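Local atomic coordinates of protein of unknown function with a Fic domain (PDB entry 3CUC), a protein that is of unknown function but carries a Fic domain, the mainly helical fold of the Fic/DOC family. Residues A[54-59]-A[69-74]; A[168-171]-A[175-178]. All coordinates share one frame; numbering follows the deposited sequence.

Interaction 1 (A[54-59]-A[69-74])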
loop_
_atom_site.group_PDB
_atom_site.type_symbol
_atom_site.label_atom_id
_atom_site.label_comp_id
_atom_site.label_asym_id
_atom_site.label_seq_id
_atom_site.Cartn_x
_atom_site.Cartn_y
_atom_site.Cartn_z
ATOM N N LYS A 54 13.011 -0.178 -14.420
ATOM C CA LYS A 54 13.738 -1.448 -14.272
ATOM C C LYS A 54 15.246 -1.243 -14.217
ATOM O O LYS A 54 15.906 -1.735 -13.310
ATOM C CB LYS A 54 13.417 -2.376 -15.441
ATOM C CG LYS A 54 14.100 -3.743 -15.385
ATOM C CD LYS A 54 13.718 -4.605 -16.600
ATOM C CE LYS A 54 13.509 -6.081 -16.231
ATOM N NZ LYS A 54 12.665 -6.792 -17.242
ATOM N N LEU A 55 15.781 -0.516 -15.195
ATOM C CA LEU A 55 17.205 -0.186 -15.219
ATOM C C LEU A 55 17.669 0.632 -13.999
ATOM O O LEU A 55 18.854 0.608 -13.654
ATOM C CB LEU A 55 17.562 0.553 -16.513
ATOM C CG LEU A 55 17.572 -0.303 -17.786
ATOM C CD1 LEU A 55 17.663 0.557 -19.042
ATOM C CD2 LEU A 55 18.717 -1.304 -17.747
ATOM N N LEU A 56 16.754 1.356 -13.352
ATOM C CA LEU A 56 17.073 2.025 -12.090
ATOM C C LEU A 56 17.210 1.019 -10.945
ATOM O O LEU A 56 18.229 0.984 -10.264
ATOM C CB LEU A 56 16.018 3.072 -11.721
ATOM C CG LEU A 56 16.222 3.737 -10.345
ATOM C CD1 LEU A 56 17.350 4.755 -10.397
ATOM C CD2 LEU A 56 14.944 4.383 -9.837
ATOM N N LEU A 57 16.177 0.220 -10.722
ATOM C CA LEU A 57 16.143 -0.669 -9.562
ATOM C C LEU A 57 17.078 -1.880 -9.646
ATOM O O LEU A 57 17.518 -2.369 -8.614
ATOM C CB LEU A 57 14.720 -1.155 -9.320
ATOM C CG LEU A 57 13.756 -0.071 -8.852
ATOM C CD1 LEU A 57 12.328 -0.589 -8.893
ATOM C CD2 LEU A 57 14.152 0.378 -7.448
HETATM N N MSE A 58 17.365 -2.354 -10.861
HETATM C CA MSE A 58 18.220 -3.522 -11.029
HETATM C C MSE A 58 19.676 -3.149 -11.247
HETATM O O MSE A 58 20.552 -3.900 -10.864
HETATM C CB MSE A 58 17.720 -4.387 -12.187
HETATM C CG MSE A 58 16.322 -4.970 -11.955
HETATM SE SE MSE A 58 16.159 -6.125 -10.371
HETATM C CE MSE A 58 17.590 -7.489 -10.816
ATOM N N PHE A 59 19.934 -1.997 -11.851
ATOM C CA PHE A 59 21.309 -1.587 -12.164
ATOM C C PHE A 59 21.717 -0.192 -11.683
ATOM O O PHE A 59 22.869 0.189 -11.844
ATOM C CB PHE A 59 21.528 -1.642 -13.683
ATOM C CG PHE A 59 21.396 -3.020 -14.269
ATOM C CD1 PHE A 59 20.139 -3.552 -14.540
ATOM C CD2 PHE A 59 22.526 -3.778 -14.561
ATOM C CE1 PHE A 59 20.001 -4.826 -15.077
ATOM C CE2 PHE A 59 22.403 -5.048 -15.101
ATOM C CZ PHE A 59 21.135 -5.576 -15.361
ATOM N N LYS A 69 14.075 14.157 -10.193
ATOM C CA LYS A 69 12.999 13.926 -9.212
ATOM C C LYS A 69 12.213 12.620 -9.423
ATOM O O LYS A 69 11.943 11.904 -8.467
ATOM C CB LYS A 69 12.027 15.113 -9.241
ATOM C CG LYS A 69 11.019 15.175 -8.106
ATOM C CD LYS A 69 9.645 15.639 -8.619
ATOM C CE LYS A 69 8.620 15.750 -7.490
ATOM N NZ LYS A 69 7.268 15.269 -7.908
ATOM N N ASP A 70 11.834 12.309 -10.656
ATOM C CA ASP A 70 11.176 11.031 -10.920
ATOM C C ASP A 70 12.051 9.858 -10.496
ATOM O O ASP A 70 11.552 8.880 -9.948
ATOM C CB ASP A 70 10.832 10.869 -12.395
ATOM C CG ASP A 70 9.763 11.827 -12.862
ATOM O OD1 ASP A 70 8.557 11.518 -12.711
ATOM O OD2 ASP A 70 10.146 12.873 -13.417
ATOM N N TYR A 71 13.354 9.942 -10.754
ATOM C CA TYR A 71 14.278 8.878 -10.339
ATOM C C TYR A 71 14.411 8.849 -8.834
ATOM O O TYR A 71 14.462 7.778 -8.246
ATOM C CB TYR A 71 15.660 9.018 -10.992
ATOM C CG TYR A 71 15.703 8.546 -12.430
ATOM C CD1 TYR A 71 15.363 7.243 -12.762
ATOM C CD2 TYR A 71 16.086 9.405 -13.459
ATOM C CE1 TYR A 71 15.389 6.810 -14.082
ATOM C CE2 TYR A 71 16.119 8.978 -14.778
ATOM C CZ TYR A 71 15.772 7.682 -15.079
ATOM O OH TYR A 71 15.798 7.255 -16.378
ATOM N N GLU A 72 14.439 10.020 -8.205
ATOM C CA GLU A 72 14.577 10.080 -6.757
ATOM C C GLU A 72 13.352 9.504 -6.052
ATOM O O GLU A 72 13.533 8.711 -5.142
ATOM C CB GLU A 72 14.848 11.500 -6.250
ATOM C CG GLU A 72 15.999 12.267 -6.919
ATOM C CD GLU A 72 17.384 11.779 -6.538
ATOM O OE1 GLU A 72 17.510 10.642 -6.028
ATOM O OE2 GLU A 72 18.355 12.550 -6.763
ATOM N N GLU A 73 12.124 9.878 -6.454
ATOM C CA GLU A 73 10.921 9.383 -5.770
ATOM C C GLU A 73 10.789 7.876 -5.958
ATOM O O GLU A 73 10.430 7.157 -5.029
ATOM C CB GLU A 73 9.640 10.095 -6.239
ATOM C CG GLU A 73 9.454 11.489 -5.664
ATOM C CD GLU A 73 8.052 12.035 -5.870
ATOM O OE1 GLU A 73 7.146 11.268 -6.262
ATOM O OE2 GLU A 73 7.857 13.245 -5.631
HETATM N N MSE A 74 11.081 7.409 -7.167
HETATM C CA MSE A 74 11.026 5.989 -7.476
HETATM C C MSE A 74 12.009 5.259 -6.597
HETATM O O MSE A 74 11.686 4.242 -6.011
HETATM C CB MSE A 74 11.346 5.741 -8.952
HETATM C CG MSE A 74 11.147 4.306 -9.416
HETATM SE SE MSE A 74 9.303 3.749 -9.337
HETATM C CE MSE A 74 8.687 4.528 -10.970
#

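Interaction 2 (A[168-171]-A[175-178])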
loop_
_atom_site.group_PDB
_atom_site.type_symbol
_atom_site.label_atom_id
_atom_site.label_comp_id
_atom_site.label_asym_id
_atom_site.label_seq_id
_atom_site.Cartn_x
_atom_site.Cartn_y
_atom_site.Cartn_z
ATOM N N ASN A 168 -3.403 -1.977 16.156
ATOM C CA ASN A 168 -2.683 -2.857 17.063
ATOM C C ASN A 168 -3.613 -3.650 17.996
ATOM O O ASN A 168 -3.256 -4.734 18.463
ATOM C CB ASN A 168 -1.664 -2.052 17.872
ATOM C CG ASN A 168 -0.584 -1.419 16.996
ATOM O OD1 ASN A 168 0.074 -2.097 16.212
ATOM N ND2 ASN A 168 -0.401 -0.118 17.137
ATOM N N LEU A 169 -4.801 -3.115 18.266
ATOM C CA LEU A 169 -5.791 -3.844 19.052
ATOM C C LEU A 169 -6.346 -5.006 18.236
ATOM O O LEU A 169 -6.528 -6.103 18.761
ATOM C CB LEU A 169 -6.934 -2.930 19.490
ATOM C CG LEU A 169 -7.737 -3.484 20.671
ATOM C CD1 LEU A 169 -7.041 -3.128 21.980
ATOM C CD2 LEU A 169 -9.167 -2.967 20.658
ATOM N N GLU A 170 -6.618 -4.754 16.955
ATOM C CA GLU A 170 -7.061 -5.804 16.042
ATOM C C GLU A 170 -5.987 -6.879 15.893
ATOM O O GLU A 170 -6.291 -8.067 15.901
ATOM C CB GLU A 170 -7.427 -5.223 14.670
ATOM C CG GLU A 170 -8.696 -4.384 14.666
ATOM C CD GLU A 170 -9.904 -5.140 15.179
ATOM O OE1 GLU A 170 -9.999 -6.359 14.940
ATOM O OE2 GLU A 170 -10.758 -4.510 15.827
ATOM N N ALA A 171 -4.735 -6.449 15.778
ATOM C CA ALA A 171 -3.602 -7.363 15.736
ATOM C C ALA A 171 -3.560 -8.265 16.971
ATOM O O ALA A 171 -3.290 -9.457 16.852
ATOM C CB ALA A 171 -2.295 -6.587 15.596
ATOM N N ILE A 175 -8.954 -11.528 15.244
ATOM C CA ILE A 175 -10.238 -11.894 14.650
ATOM C C ILE A 175 -10.236 -11.667 13.141
ATOM O O ILE A 175 -10.650 -12.544 12.394
ATOM C CB ILE A 175 -11.405 -11.108 15.272
ATOM C CG1 ILE A 175 -11.611 -11.525 16.729
ATOM C CG2 ILE A 175 -12.693 -11.331 14.469
ATOM C CD1 ILE A 175 -12.641 -10.683 17.466
ATOM N N LEU A 176 -9.777 -10.497 12.696
ATOM C CA LEU A 176 -9.752 -10.171 11.262
ATOM C C LEU A 176 -8.678 -10.962 10.499
ATOM O O LEU A 176 -7.582 -11.217 11.024
ATOM C CB LEU A 176 -9.523 -8.669 11.057
ATOM C CG LEU A 176 -10.588 -7.718 11.614
ATOM C CD1 LEU A 176 -10.062 -6.300 11.642
ATOM C CD2 LEU A 176 -11.881 -7.793 10.812
ATOM N N THR A 177 -9.001 -11.351 9.263
ATOM C CA THR A 177 -8.011 -11.928 8.354
ATOM C C THR A 177 -7.052 -10.816 7.932
ATOM O O THR A 177 -7.432 -9.644 7.929
ATOM C CB THR A 177 -8.642 -12.534 7.069
ATOM O OG1 THR A 177 -9.071 -11.487 6.185
ATOM C CG2 THR A 177 -9.813 -13.439 7.398
ATOM N N PRO A 178 -5.803 -11.168 7.581
ATOM C CA PRO A 178 -4.867 -10.135 7.113
ATOM C C PRO A 178 -5.366 -9.305 5.933
ATOM O O PRO A 178 -5.040 -8.124 5.858
ATOM C CB PRO A 178 -3.616 -10.940 6.736
ATOM C CG PRO A 178 -3.684 -12.138 7.621
ATOM C CD PRO A 178 -5.154 -12.489 7.643
#

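Interaction 1 (A[54-59]-A[69-74])
Tyr71 OH is hydrogen-bonded to the backbone N of Ser63, while the same side chain touches Leu56 with ring carbon CD1. Ser63 lies in the loop that joins helix 50-59 to helix 68-89. The ring is therefore held at its far end by the loop and touched at CD1 by Leu56 of helix 50-59. The two helices are consecutive in the chain.

Leu56 carries the contact for segment 54-59. Its CG stands anti to the backbone N (chi1 175°), which sends the two methyls toward helix 68-89. CD1 is the nearer to the ring: it meets Tyr71 CD1 at 4.0 Å, coming at the ring obliquely. CD2 also lies close to the ring but packs mainly on Tyr71 O and Met74. It is 3.8 Å from Tyr71 O and 3.8 Å from CG of Met74. Met74 is a selenomethionine. Its CB also lies near, 3.9 Å from Leu56 CD2. Tyr71 and Met74 are three residues apart, so they present neighbouring positions of one helix to a single leucine. The contact is apolar and small, burying 185 Å² in all. The backbones are closest at Leu56 and Tyr71, whose CA atoms are 7.6 Å apart.

Within segment 69-74, Lys69 NZ forms a salt bridge with Glu73 OE2 (3.1 Å), one helical turn along; its hydrogen bond is weak. Glu73 OE1 is also paired with Arg201, the last residue of the HPFxxGNGR signature of Fic proteins. The carboxylate thus bridges two cations and ties helix 68-89 to helix 199-213.

Helix 22-42 lies against both segments. Its Asn37 is touched by Leu57 and Met74, and its Leu34 by Lys54. Helices 50-59 and 68-89 thus both pack against helix 22-42.

Interaction 2 (A[168-171]-A[175-178])
Glu170 and Leu176 make most of this contact, at the short loop between helices 156-173 and 178-192 of the Fic domain. Glu170 lies in the last turns of the first helix. Leu176 follows in the linker, just before the second.

The aliphatic part of Glu170 runs obliquely across one branch of Leu176. Its CG is 3.8 Å from Leu176 CD1, and its CD is 3.7 Å from the same methyl. The glutamate chain is bent at chi2 (-57°), which folds the carboxylate back toward the leucine instead of extending it away from the helix. Both side chains also touch Leu181 of helix 178-192, so the methylenes of Glu170 and the two leucines pack together. Leu176 further touches Leu252. Glu170 OE2 has a long, weak ion pair with Lys173.

Ile175 adds a smaller share at the exposed margin. Its backbone N is 4.4 Å from Glu170 O, too far for a hydrogen bond. The chain has already left the helix here.

Next comes Thr177, the N-cap of helix 178-192. Its OG1 caps a backbone N early in that helix, and its own N is bonded to Glu180 OE1, consistent with a capping box. Back at the main contact, the carboxylate oxygen OE1 of Glu170 lies 3.3 Å from Leu176 CD1 and 3.6 Å from Leu176 CG.

The two interactions lie on opposite sides of the chain's centre. Their own centres are 35 Å apart, and their nearest atoms are about 24 Å apart, so they do not touch. Both segments of interaction 1 come earlier in the chain than those of interaction 2. Interaction 1 joins two consecutive helices; interaction 2 joins a helix to the loop after it. In interaction 1 the linking loop is longer and the contact is buried; in interaction 2 the turn is short and lies at the surface. Segment 69-74 is tied through Glu73 to Arg201 of the Fic signature. Interaction 2 lies just ahead of helix 178-192, which precedes that signature.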